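Probable acetyltransferase (Thermus thermophilus, PDB 3EXN) probably transfers an acetyl or other acyl group from an acyl-coenzyme A such as acetyl-CoA to an as yet undefined acceptor, as a GCN5-related N-acetyltransferase family member. Local coordinates at residues Ile96-Asp99 with His100-Arg103; Glu111-Ala114 with Ala115-Gly119; Lys135-Phe138 with Gln139-Phe143. All coordinates share one frame; numbering follows the deposited sequence.

Contact 1: Ile96-Asp99 with His100-Arg103. With ACO (acetyl coenzyme *a), chain C.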
ATOM      1  N   ILE A  96      -2.492  -5.606  -3.890  1.00  3.84           N
ATOM      2  CA  ILE A  96      -2.442  -7.081  -3.927  1.00  4.48           C
ATOM      3  C   ILE A  96      -2.294  -7.472  -5.383  1.00  4.70           C
ATOM      4  O   ILE A  96      -3.022  -6.984  -6.274  1.00  5.31           O
ATOM      5  CB  ILE A  96      -3.724  -7.717  -3.300  1.00  4.10           C
ATOM      6  CG1 ILE A  96      -3.964  -7.250  -1.858  1.00  4.77           C
ATOM      7  CG2 ILE A  96      -3.698  -9.259  -3.420  1.00  4.26           C
ATOM      8  CD1 ILE A  96      -2.811  -7.632  -0.896  1.00  3.99           C
ATOM      9  N   ARG A  97      -1.325  -8.353  -5.648  1.00  5.27           N
ATOM     10  CA  ARG A  97      -1.040  -8.841  -6.981  1.00  6.53           C
ATOM     11  C   ARG A  97      -2.332  -9.388  -7.588  1.00  7.69           C
ATOM     12  O   ARG A  97      -3.121 -10.067  -6.910  1.00  6.78           O
ATOM     13  CB  ARG A  97       0.015  -9.957  -6.890  1.00  6.77           C
ATOM     14  CG  ARG A  97       1.034  -9.986  -7.969  1.00  9.97           C
ATOM     15  CD  ARG A  97       2.059 -11.073  -7.688  1.00 10.61           C
ATOM     16  NE  ARG A  97       1.553 -12.417  -7.996  1.00 10.75           N
ATOM     17  CZ  ARG A  97       2.231 -13.544  -7.776  1.00 11.33           C
ATOM     18  NH1 ARG A  97       3.444 -13.516  -7.226  1.00  9.64           N
ATOM     19  NH2 ARG A  97       1.711 -14.714  -8.150  1.00 14.14           N
ATOM     20  N   GLU A  98      -2.509  -9.140  -8.877  1.00  8.17           N
ATOM     21  CA  GLU A  98      -3.814  -9.202  -9.482  1.00  9.38           C
ATOM     22  C   GLU A  98      -4.391 -10.623  -9.424  1.00 10.91           C
ATOM     23  O   GLU A  98      -5.593 -10.794  -9.175  1.00 11.37           O
ATOM     24  CB  GLU A  98      -3.709  -8.687 -10.914  1.00 10.74           C
ATOM     25  CG  GLU A  98      -4.966  -8.132 -11.478  1.00 10.79           C
ATOM     26  CD  GLU A  98      -4.720  -7.375 -12.778  1.00  9.44           C
ATOM     27  OE1 GLU A  98      -3.955  -6.390 -12.800  1.00  5.64           O
ATOM     28  OE2 GLU A  98      -5.343  -7.771 -13.753  1.00 10.99           O
ATOM     29  N   ASP A  99      -3.537 -11.645  -9.578  1.00 10.87           N
ATOM     30  CA  ASP A  99      -3.990 -13.033  -9.430  1.00 11.28           C
ATOM     31  C   ASP A  99      -4.356 -13.492  -8.012  1.00 10.56           C
ATOM     32  O   ASP A  99      -4.870 -14.598  -7.859  1.00 10.90           O
ATOM     33  CB  ASP A  99      -3.011 -14.039 -10.057  1.00 11.96           C
ATOM     34  CG  ASP A  99      -1.621 -14.002  -9.441  1.00 12.99           C
ATOM     35  OD1 ASP A  99      -1.338 -13.189  -8.536  1.00 15.45           O
ATOM     36  OD2 ASP A  99      -0.773 -14.784  -9.919  1.00 11.58           O
ATOM     37  N   HIS A 100      -4.114 -12.658  -6.994  1.00  8.89           N
ATOM     38  CA  HIS A 100      -4.418 -12.989  -5.595  1.00  9.71           C
ATOM     39  C   HIS A 100      -5.470 -12.070  -4.973  1.00  9.04           C
ATOM     40  O   HIS A 100      -5.710 -12.110  -3.756  1.00  8.17           O
ATOM     41  CB  HIS A 100      -3.116 -12.937  -4.765  1.00  9.68           C
ATOM     42  CG  HIS A 100      -2.239 -14.135  -4.945  1.00 12.34           C
ATOM     43  ND1 HIS A 100      -1.304 -14.232  -5.956  1.00 13.41           N
ATOM     44  CD2 HIS A 100      -2.148 -15.289  -4.239  1.00 16.31           C
ATOM     45  CE1 HIS A 100      -0.696 -15.406  -5.883  1.00 14.21           C
ATOM     46  NE2 HIS A 100      -1.187 -16.066  -4.849  1.00 15.22           N
ATOM     47  N   GLN A 101      -6.126 -11.250  -5.814  1.00  9.65           N
ATOM     48  CA  GLN A 101      -7.152 -10.333  -5.336  1.00  9.39           C
ATOM     49  C   GLN A 101      -8.453 -11.070  -4.963  1.00  9.79           C
ATOM     50  O   GLN A 101      -8.705 -12.192  -5.408  1.00  8.28           O
ATOM     51  CB  GLN A 101      -7.421  -9.185  -6.363  1.00  9.72           C
ATOM     52  CG  GLN A 101      -6.318  -8.109  -6.422  1.00  8.89           C
ATOM     53  CD  GLN A 101      -6.447  -7.096  -7.535  1.00 11.53           C
ATOM     54  OE1 GLN A 101      -7.427  -7.094  -8.283  1.00  9.43           O
ATOM     55  NE2 GLN A 101      -5.455  -6.215  -7.657  1.00  8.69           N
ATOM     56  N   GLY A 102      -9.263 -10.434  -4.124  1.00  9.50           N
ATOM     57  CA  GLY A 102     -10.567 -10.993  -3.747  1.00 10.52           C
ATOM     58  C   GLY A 102     -10.587 -12.204  -2.793  1.00 10.82           C
ATOM     59  O   GLY A 102     -11.579 -12.950  -2.761  1.00 11.68           O
ATOM     60  N   ARG A 103      -9.511 -12.405  -2.028  1.00  9.49           N
ATOM     61  CA  ARG A 103      -9.381 -13.545  -1.110  1.00  9.57           C
ATOM     62  C   ARG A 103      -9.155 -13.035   0.313  1.00  8.75           C
ATOM     63  O   ARG A 103      -8.758 -13.786   1.180  1.00 10.39           O
ATOM     64  CB  ARG A 103      -8.204 -14.452  -1.479  1.00  9.31           C
ATOM     65  CG  ARG A 103      -8.033 -14.726  -2.967  1.00 12.68           C
ATOM     66  CD  ARG A 103      -7.032 -15.861  -3.235  1.00 14.53           C
ATOM     67  NE  ARG A 103      -5.896 -15.842  -2.299  1.00 18.18           N
ATOM     68  CZ  ARG A 103      -5.037 -16.852  -2.129  1.00 19.21           C
ATOM     69  NH1 ARG A 103      -4.051 -16.752  -1.255  1.00 18.52           N
ATOM     70  NH2 ARG A 103      -5.163 -17.970  -2.828  1.00 20.38           N
TER
HETATM   71  O5B ACO C1001     -11.677  -7.359   0.423  1.00 40.16           O
HETATM   72  P1A ACO C1001     -10.259  -8.153   0.132  1.00 39.72           P
HETATM   73  O1A ACO C1001     -10.594  -9.454  -0.599  1.00 36.96           O
HETATM   74  O2A ACO C1001      -9.398  -8.038   1.380  1.00 31.26           O
HETATM   75  O3A ACO C1001      -9.626  -7.121  -0.958  1.00 34.08           O
HETATM   76  P2A ACO C1001      -8.276  -7.388  -1.764  1.00 31.76           P
HETATM   77  O4A ACO C1001      -8.711  -7.557  -3.224  1.00 31.40           O
HETATM   78  O5A ACO C1001      -7.479  -8.530  -1.183  1.00 28.43           O
HETATM   79  O6A ACO C1001      -7.568  -5.922  -1.510  1.00 31.78           O
HETATM   80  CBP ACO C1001      -7.228  -3.871  -2.848  1.00 27.77           C
HETATM   81  CCP ACO C1001      -8.149  -4.666  -1.904  1.00 29.91           C
HETATM   82  CDP ACO C1001      -5.993  -3.540  -2.031  1.00 24.05           C
HETATM   83  CEP ACO C1001      -7.874  -2.564  -3.298  1.00 27.70           C
HETATM   84  CAP ACO C1001      -6.856  -4.739  -4.081  1.00 28.96           C
HETATM   85  OAP ACO C1001      -8.037  -5.063  -4.859  1.00 31.25           O
HETATM   86  C9P ACO C1001      -5.896  -4.056  -5.037  1.00 28.38           C
HETATM   87  O9P ACO C1001      -4.685  -4.196  -4.941  1.00 24.16           O
HETATM   88  N8P ACO C1001      -6.441  -3.322  -6.003  1.00 30.05           N
HETATM   89  C7P ACO C1001      -5.649  -2.670  -7.064  1.00 28.85           C
HETATM   90  C6P ACO C1001      -4.667  -1.620  -6.548  1.00 27.91           C
HETATM   91  C5P ACO C1001      -5.388  -0.534  -5.762  1.00 29.30           C
HETATM   92  O5P ACO C1001      -6.462  -0.032  -6.159  1.00 29.15           O
HETATM   93  N4P ACO C1001      -4.789  -0.172  -4.617  1.00 29.18           N
HETATM   94  C3P ACO C1001      -5.341   0.861  -3.770  1.00 27.42           C
HETATM   95  C2P ACO C1001      -4.790   2.221  -4.122  1.00 29.24           C
HETATM   96  S1P ACO C1001      -5.414   3.520  -3.045  1.00 34.54           S
HETATM   97  C   ACO C1001      -4.381   3.203  -1.741  1.00 31.41           C
HETATM   98  O   ACO C1001      -3.595   2.296  -1.827  1.00 28.49           O
HETATM   99  CH3 ACO C1001      -4.445   4.050  -0.485  1.00 29.12           C
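The Gln101 side chain folds back over the start of its own loop and lays its CG and amide against the carbonyl of Ile96. Its NE2 donates to Ile96 O at 2.9 Å, the donor only 17° out of the carbonyl plane. CG anti to the carbonyl carbon (chi1 -74°) and an extended chain beyond it carry the amide this far, to where NE2 also approaches C9P of acetyl coenzyme A at 3.4 Å. The amide's other end, OE1, accepts from Lys133 NZ, so both ends are engaged.

Around the turn, His100 N donates to Arg97 O at 2.8 Å, while a weak bond runs from Gln101 N to Glu98 O. The imidazole of His100 lies beside Asp99, its plane almost perpendicular to the carboxylate (86°), and ND1 donates to OD1 at 2.8 Å from well above the carboxylate plane. Arg97 grips the same carboxylate side-on: NE reaches Asp99 OD1 at 3.0 Å and NH2 takes the syn lone pair of OD2. OD1 therefore accepts from two donors, and the paired grip limits rotation of the carboxylate. Arg97 NH2 also sits at the edge of the His100 ring, 3.4 Å from CE1.

Two backbone amides face the cofactor: Ile96 N binds the pantetheine oxygen O9P at 2.8 Å, nearly straight, and Gly102 N binds the pyrophosphate oxygen O4A at 3.1 Å.

The loop links strand 89-96 to helix 105-115; Ile96 packs on Leu67 of strand 62-69 and on Leu105 of the helix, while Arg97 NH1 forms a salt bridge to Glu72, where strand 72-81 begins.

Contact 2: Glu111-Ala114 with Ala115-Gly119; sequences ERFA and AGLDG
Residues 111-114 lie near the end of helix 105-115, and the chain runs on through 115-119 into a loop, with the bonding changing from i-4 to i-3 spacing. Ala115 N still donates to Glu111 O in the i to i-4 manner, at 3.0 Å. The next two amides bond to the third residue back: Gly116 N to Phe113 O at 3.1 Å and Leu117 N to Ala114 O, also at 3.1 Å. This i to i-3 spacing is that of a 3-10-like turn.

Phe113 and Leu117 provide the side-chain contact. The phenylalanine has CG anti to its own amide nitrogen (chi1 170°), a setting that swings the ring forward along the chain toward Leu117. There the leucine's branches come over one ring face: CD1 is 3.8 Å from Phe113 CE2 and makes an off-centre CH-pi contact, 4.3 Å from the ring centroid. CD2 reaches the CZ and CE1 side of the same ring. The Leu117 CG also rests 3.6 Å from Phe113 O, so the residue packs against both backbone and ring. Ala115 CB, by contrast, touches only backbone here, lying 3.3 Å from Glu111 O.

The Phe113 ring rests on Leu77 and Ala79 of strand 72-81 and on Phe65 of strand 62-69, while Leu117 meets Leu81. Glu111 forms a salt bridge to Arg158 of strand 153-159, so the helix end is tied to the sheet by apolar and charged contacts alike.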
ATOM      1  N   GLU A 111      -4.994  -4.893   8.542  1.00  8.09           N
ATOM      2  CA  GLU A 111      -5.212  -5.136   9.969  1.00 10.05           C
ATOM      3  C   GLU A 111      -3.869  -5.487  10.632  1.00  8.49           C
ATOM      4  O   GLU A 111      -3.609  -5.048  11.756  1.00  7.31           O
ATOM      5  CB  GLU A 111      -6.333  -6.177  10.215  1.00 10.38           C
ATOM      6  CG  GLU A 111      -7.790  -5.720   9.729  1.00 14.68           C
ATOM      7  CD  GLU A 111      -8.127  -4.189   9.961  1.00 19.62           C
ATOM      8  OE1 GLU A 111      -7.707  -3.603  10.981  1.00 25.59           O
ATOM      9  OE2 GLU A 111      -8.832  -3.560   9.120  1.00 25.50           O
ATOM     10  N   ARG A 112      -3.018  -6.243   9.941  1.00  7.97           N
ATOM     11  CA  ARG A 112      -1.703  -6.564  10.513  0.60  8.48           C
ATOM     12  C   ARG A 112      -0.848  -5.296  10.656  1.00  8.56           C
ATOM     13  O   ARG A 112      -0.097  -5.151  11.664  1.00  8.12           O
ATOM     14  CB  ARG A 112      -0.961  -7.618   9.714  0.60  8.70           C
ATOM     15  CG  ARG A 112      -1.566  -8.996   9.899  0.60  8.81           C
ATOM     16  CD  ARG A 112      -0.673 -10.104   9.470  0.60  8.51           C
ATOM     17  NE  ARG A 112      -1.444 -11.334   9.416  0.60  9.99           N
ATOM     18  CZ  ARG A 112      -1.775 -12.070  10.479  0.60  9.63           C
ATOM     19  NH1 ARG A 112      -1.366 -11.729  11.707  0.60 10.55           N
ATOM     20  NH2 ARG A 112      -2.504 -13.167  10.317  0.60  9.05           N
ATOM     21  N   PHE A 113      -0.965  -4.380   9.690  1.00  7.62           N
ATOM     22  CA  PHE A 113      -0.172  -3.132   9.732  1.00  8.38           C
ATOM     23  C   PHE A 113      -0.715  -2.234  10.854  1.00  8.28           C
ATOM     24  O   PHE A 113       0.047  -1.742  11.690  1.00  8.71           O
ATOM     25  CB  PHE A 113      -0.193  -2.453   8.365  1.00  7.53           C
ATOM     26  CG  PHE A 113       0.395  -1.067   8.372  1.00  8.84           C
ATOM     27  CD1 PHE A 113       1.735  -0.876   8.710  1.00  8.32           C
ATOM     28  CD2 PHE A 113      -0.399   0.037   8.110  1.00 10.15           C
ATOM     29  CE1 PHE A 113       2.290   0.414   8.773  1.00  8.29           C
ATOM     30  CE2 PHE A 113       0.159   1.362   8.159  1.00  7.25           C
ATOM     31  CZ  PHE A 113       1.459   1.538   8.474  1.00  5.75           C
ATOM     32  N   ALA A 114      -2.028  -2.079  10.932  1.00  9.71           N
ATOM     33  CA  ALA A 114      -2.607  -1.177  11.949  1.00 10.69           C
ATOM     34  C   ALA A 114      -2.337  -1.687  13.381  1.00 11.00           C
ATOM     35  O   ALA A 114      -2.196  -0.894  14.336  1.00 11.09           O
ATOM     36  CB  ALA A 114      -4.100  -1.014  11.703  1.00 10.68           C
ATOM     37  N   ALA A 115      -2.280  -3.001  13.539  1.00 12.07           N
ATOM     38  CA  ALA A 115      -1.922  -3.632  14.809  1.00 12.70           C
ATOM     39  C   ALA A 115      -0.572  -3.157  15.404  1.00 12.57           C
ATOM     40  O   ALA A 115      -0.408  -3.105  16.640  1.00 12.78           O
ATOM     41  CB  ALA A 115      -1.924  -5.178  14.633  1.00 13.40           C
ATOM     42  N   GLY A 116       0.369  -2.803  14.534  1.00 11.52           N
ATOM     43  CA  GLY A 116       1.690  -2.355  14.907  1.00 11.95           C
ATOM     44  C   GLY A 116       1.831  -0.872  15.227  1.00 11.74           C
ATOM     45  O   GLY A 116       2.939  -0.423  15.576  1.00 13.28           O
ATOM     46  N   LEU A 117       0.732  -0.116  15.145  1.00 11.03           N
ATOM     47  CA  LEU A 117       0.767   1.356  15.291  1.00 10.82           C
ATOM     48  C   LEU A 117       0.290   1.917  16.623  1.00 11.37           C
ATOM     49  O   LEU A 117      -0.124   3.096  16.686  1.00 11.44           O
ATOM     50  CB  LEU A 117      -0.072   1.994  14.192  1.00 11.09           C
ATOM     51  CG  LEU A 117       0.380   1.707  12.759  1.00 10.99           C
ATOM     52  CD1 LEU A 117      -0.514   2.478  11.759  1.00 14.63           C
ATOM     53  CD2 LEU A 117       1.818   2.100  12.587  1.00 10.06           C
ATOM     54  N   ASP A 118       0.344   1.136  17.698  1.00 10.39           N
ATOM     55  CA  ASP A 118       0.067   1.720  19.010  1.00 11.22           C
ATOM     56  C   ASP A 118       0.993   2.941  19.210  1.00 10.89           C
ATOM     57  O   ASP A 118       2.208   2.849  19.022  1.00 11.22           O
ATOM     58  CB  ASP A 118       0.235   0.671  20.129  1.00 11.33           C
ATOM     59  CG  ASP A 118      -0.011   1.243  21.532  1.00 14.30           C
ATOM     60  OD1 ASP A 118      -0.823   2.183  21.681  1.00 18.79           O
ATOM     61  OD2 ASP A 118       0.609   0.742  22.496  1.00 16.45           O
ATOM     62  N   GLY A 119       0.397   4.069  19.580  1.00 10.79           N
ATOM     63  CA  GLY A 119       1.102   5.323  19.751  1.00 10.77           C
ATOM     64  C   GLY A 119       0.811   6.297  18.622  1.00 10.87           C
ATOM     65  O   GLY A 119       1.156   7.469  18.718  1.00 10.77           O
TER

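Contact 3: Lys135-Phe138 with Gln139-Phe143; sequences KAFF and QAQGF. With ACO (acetyl coenzyme *a), chain C.
Helix 132-140 ends here in a Schellman motif: Gln139 N and Ala140 N keep i to i-4 bonds to Lys135 O and Ala136 O, then Phe143 N reaches back to Phe138 O at 3.0 Å and Gly142 N to Gln139 O at 2.9 Å. Gly142 leaves the helix with positive phi, where a CB would press against the preceding carbonyl.

Phe137 lies between protein and cofactor. Gln141 CG rides over one ring face, 4.1 Å from the centroid and 16° off the normal, while CCP of acetyl coenzyme A comes over the opposite face, 3.6 Å from CD1. A chi1 of 170° turns the ring away from the backbone N and places it between the two; Gln141 is further held by a hydrogen bond from Arg107 NH1 to its OE1. An alanine here removes that ring, and the cofactor would probably lose its apolar backing at CCP and Gln141 CG its CH-pi partner, the amide end staying tied to Arg107.

Phe138 directs its ring edge at the face of Phe143, a T-shaped pair with planes at 79° and centroids 5.5 Å apart. Its far end approaches the acetyl group, CZ lying 3.6 Å from CH3. Phe137 CD2 lies over the centre of one face of the Phe138 ring.

Phe143 continues inward onto Leu123 and Ala125 of strand 122-128. A helix beside the acetyl-CoA cleft belongs to the GNAT fold; Phe137 and Phe138 are what this protein places there, as part of its cofactor pocket.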
ATOM      1  N   LYS A 135     -11.984   2.974  -3.383  1.00  8.66           N
ATOM      2  CA  LYS A 135     -12.782   3.778  -2.446  1.00  8.81           C
ATOM      3  C   LYS A 135     -13.812   2.918  -1.709  1.00  8.20           C
ATOM      4  O   LYS A 135     -13.992   3.031  -0.470  1.00  8.55           O
ATOM      5  CB  LYS A 135     -13.456   4.931  -3.199  1.00  8.59           C
ATOM      6  CG  LYS A 135     -12.463   5.855  -3.914  1.00  9.63           C
ATOM      7  CD  LYS A 135     -13.235   6.978  -4.653  1.00 10.46           C
ATOM      8  CE  LYS A 135     -12.286   8.046  -5.185  1.00 11.78           C
ATOM      9  NZ  LYS A 135     -13.003   9.069  -6.019  1.00 14.15           N
ATOM     10  N   ALA A 136     -14.482   2.035  -2.429  1.00  7.85           N
ATOM     11  CA  ALA A 136     -15.441   1.097  -1.793  1.00  8.55           C
ATOM     12  C   ALA A 136     -14.731   0.169  -0.761  1.00  8.50           C
ATOM     13  O   ALA A 136     -15.254  -0.071   0.346  1.00  7.53           O
ATOM     14  CB  ALA A 136     -16.179   0.274  -2.876  1.00  8.09           C
ATOM     15  N   PHE A 137     -13.531  -0.323  -1.109  1.00  8.46           N
ATOM     16  CA  PHE A 137     -12.759  -1.163  -0.186  1.00  8.27           C
ATOM     17  C   PHE A 137     -12.443  -0.456   1.125  1.00  8.25           C
ATOM     18  O   PHE A 137     -12.679  -1.008   2.219  1.00  7.35           O
ATOM     19  CB  PHE A 137     -11.451  -1.621  -0.836  1.00  9.17           C
ATOM     20  CG  PHE A 137     -10.501  -2.289   0.126  1.00  8.69           C
ATOM     21  CD1 PHE A 137     -10.659  -3.619   0.489  1.00  8.35           C
ATOM     22  CD2 PHE A 137      -9.445  -1.579   0.669  1.00  8.09           C
ATOM     23  CE1 PHE A 137      -9.768  -4.227   1.378  1.00  8.66           C
ATOM     24  CE2 PHE A 137      -8.562  -2.171   1.557  1.00  8.61           C
ATOM     25  CZ  PHE A 137      -8.734  -3.511   1.910  1.00  6.85           C
ATOM     26  N   PHE A 138     -11.859   0.736   1.026  1.00  7.45           N
ATOM     27  CA  PHE A 138     -11.484   1.491   2.225  1.00  7.03           C
ATOM     28  C   PHE A 138     -12.672   1.850   3.088  1.00  7.54           C
ATOM     29  O   PHE A 138     -12.573   1.777   4.316  1.00  9.07           O
ATOM     30  CB  PHE A 138     -10.580   2.717   1.895  1.00  7.16           C
ATOM     31  CG  PHE A 138      -9.145   2.323   1.544  1.00  6.76           C
ATOM     32  CD1 PHE A 138      -8.250   1.896   2.530  1.00  6.79           C
ATOM     33  CD2 PHE A 138      -8.708   2.353   0.218  1.00  7.52           C
ATOM     34  CE1 PHE A 138      -6.946   1.484   2.181  1.00  9.70           C
ATOM     35  CE2 PHE A 138      -7.419   1.943  -0.123  1.00  7.41           C
ATOM     36  CZ  PHE A 138      -6.549   1.504   0.851  1.00  5.75           C
ATOM     37  N   GLN A 139     -13.793   2.234   2.467  1.00  8.10           N
ATOM     38  CA  GLN A 139     -15.008   2.547   3.258  1.00  9.55           C
ATOM     39  C   GLN A 139     -15.490   1.310   4.046  1.00  8.11           C
ATOM     40  O   GLN A 139     -15.885   1.405   5.242  1.00  8.38           O
ATOM     41  CB  GLN A 139     -16.117   3.108   2.367  1.00 10.12           C
ATOM     42  CG  GLN A 139     -15.819   4.490   1.715  1.00 12.84           C
ATOM     43  CD  GLN A 139     -16.557   5.618   2.435  1.00 16.77           C
ATOM     44  OE1 GLN A 139     -16.746   5.577   3.676  1.00 18.68           O
ATOM     45  NE2 GLN A 139     -16.996   6.613   1.683  1.00 14.95           N
ATOM     46  N   ALA A 140     -15.440   0.154   3.395  1.00  8.38           N
ATOM     47  CA  ALA A 140     -15.868  -1.111   4.006  1.00  8.62           C
ATOM     48  C   ALA A 140     -15.030  -1.447   5.208  1.00  8.34           C
ATOM     49  O   ALA A 140     -15.533  -2.041   6.156  1.00  8.94           O
ATOM     50  CB  ALA A 140     -15.830  -2.275   2.979  1.00  8.39           C
ATOM     51  N   GLN A 141     -13.769  -1.008   5.209  1.00  7.83           N
ATOM     52  CA  GLN A 141     -12.858  -1.272   6.341  1.00  8.13           C
ATOM     53  C   GLN A 141     -12.922  -0.189   7.408  1.00  9.02           C
ATOM     54  O   GLN A 141     -12.144  -0.210   8.359  1.00  9.89           O
ATOM     55  CB  GLN A 141     -11.423  -1.373   5.858  1.00  8.86           C
ATOM     56  CG  GLN A 141     -11.240  -2.341   4.753  1.00  9.23           C
ATOM     57  CD  GLN A 141     -11.823  -3.708   5.078  1.00 12.64           C
ATOM     58  OE1 GLN A 141     -11.550  -4.259   6.134  1.00 10.92           O
ATOM     59  NE2 GLN A 141     -12.610  -4.272   4.151  1.00 10.11           N
ATOM     60  N   GLY A 142     -13.826   0.775   7.235  1.00  8.14           N
ATOM     61  CA  GLY A 142     -14.058   1.764   8.272  1.00  7.86           C
ATOM     62  C   GLY A 142     -13.406   3.124   8.044  1.00  7.62           C
ATOM     63  O   GLY A 142     -13.435   3.966   8.956  1.00  8.34           O
ATOM     64  N   PHE A 143     -12.828   3.337   6.862  1.00  7.74           N
ATOM     65  CA  PHE A 143     -12.247   4.655   6.458  1.00  8.11           C
ATOM     66  C   PHE A 143     -13.354   5.573   5.918  1.00  8.78           C
ATOM     67  O   PHE A 143     -13.978   5.272   4.921  1.00  9.96           O
ATOM     68  CB  PHE A 143     -11.159   4.508   5.404  1.00  7.41           C
ATOM     69  CG  PHE A 143      -9.896   3.868   5.918  1.00  7.36           C
ATOM     70  CD1 PHE A 143      -8.762   4.626   6.119  1.00  7.23           C
ATOM     71  CD2 PHE A 143      -9.857   2.504   6.214  1.00  9.77           C
ATOM     72  CE1 PHE A 143      -7.607   4.062   6.587  1.00  8.42           C
ATOM     73  CE2 PHE A 143      -8.686   1.908   6.695  1.00  9.35           C
ATOM     74  CZ  PHE A 143      -7.561   2.686   6.879  1.00 11.32           C
TER
HETATM   75  O5B ACO C1001     -11.677  -7.359   0.423  1.00 40.16           O
HETATM   76  P1A ACO C1001     -10.259  -8.153   0.132  1.00 39.72           P
HETATM   77  O1A ACO C1001     -10.594  -9.454  -0.599  1.00 36.96           O
HETATM   78  O2A ACO C1001      -9.398  -8.038   1.380  1.00 31.26           O
HETATM   79  O3A ACO C1001      -9.626  -7.121  -0.958  1.00 34.08           O
HETATM   80  P2A ACO C1001      -8.276  -7.388  -1.764  1.00 31.76           P
HETATM   81  O4A ACO C1001      -8.711  -7.557  -3.224  1.00 31.40           O
HETATM   82  O5A ACO C1001      -7.479  -8.530  -1.183  1.00 28.43           O
HETATM   83  O6A ACO C1001      -7.568  -5.922  -1.510  1.00 31.78           O
HETATM   84  CBP ACO C1001      -7.228  -3.871  -2.848  1.00 27.77           C
HETATM   85  CCP ACO C1001      -8.149  -4.666  -1.904  1.00 29.91           C
HETATM   86  CDP ACO C1001      -5.993  -3.540  -2.031  1.00 24.05           C
HETATM   87  CEP ACO C1001      -7.874  -2.564  -3.298  1.00 27.70           C
HETATM   88  CAP ACO C1001      -6.856  -4.739  -4.081  1.00 28.96           C
HETATM   89  OAP ACO C1001      -8.037  -5.063  -4.859  1.00 31.25           O
HETATM   90  C9P ACO C1001      -5.896  -4.056  -5.037  1.00 28.38           C
HETATM   91  O9P ACO C1001      -4.685  -4.196  -4.941  1.00 24.16           O
HETATM   92  N8P ACO C1001      -6.441  -3.322  -6.003  1.00 30.05           N
HETATM   93  C7P ACO C1001      -5.649  -2.670  -7.064  1.00 28.85           C
HETATM   94  C6P ACO C1001      -4.667  -1.620  -6.548  1.00 27.91           C
HETATM   95  C5P ACO C1001      -5.388  -0.534  -5.762  1.00 29.30           C
HETATM   96  O5P ACO C1001      -6.462  -0.032  -6.159  1.00 29.15           O
HETATM   97  N4P ACO C1001      -4.789  -0.172  -4.617  1.00 29.18           N
HETATM   98  C3P ACO C1001      -5.341   0.861  -3.770  1.00 27.42           C
HETATM   99  C2P ACO C1001      -4.790   2.221  -4.122  1.00 29.24           C
HETATM  100  S1P ACO C1001      -5.414   3.520  -3.045  1.00 34.54           S
HETATM  101  C   ACO C1001      -4.381   3.203  -1.741  1.00 31.41           C
HETATM  102  O   ACO C1001      -3.595   2.296  -1.827  1.00 28.49           O
HETATM  103  CH3 ACO C1001      -4.445   4.050  -0.485  1.00 29.12           C

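Contacts 1 and 3 both touch acetyl coenzyme A, yet their centres are about 17 Å apart and their nearest atoms about 7 Å. The loop 96-103 uses backbone amides on the pantetheine and pyrophosphate, whereas 135-143 sets Phe137 against the pyrophosphate end of the pantetheine and Phe138 against the acetyl group. Contact 2 is set back from the cofactor, with the Glu111 side chain about 9 Å from it; its centre lies about 22 Å from that of contact 1 and 17 Å from that of contact 3. It meets contact 3 where Glu111 OE2 comes 4.1 Å from Gln141 OE1, with Arg107, an acetyl-CoA-binding residue, close to both.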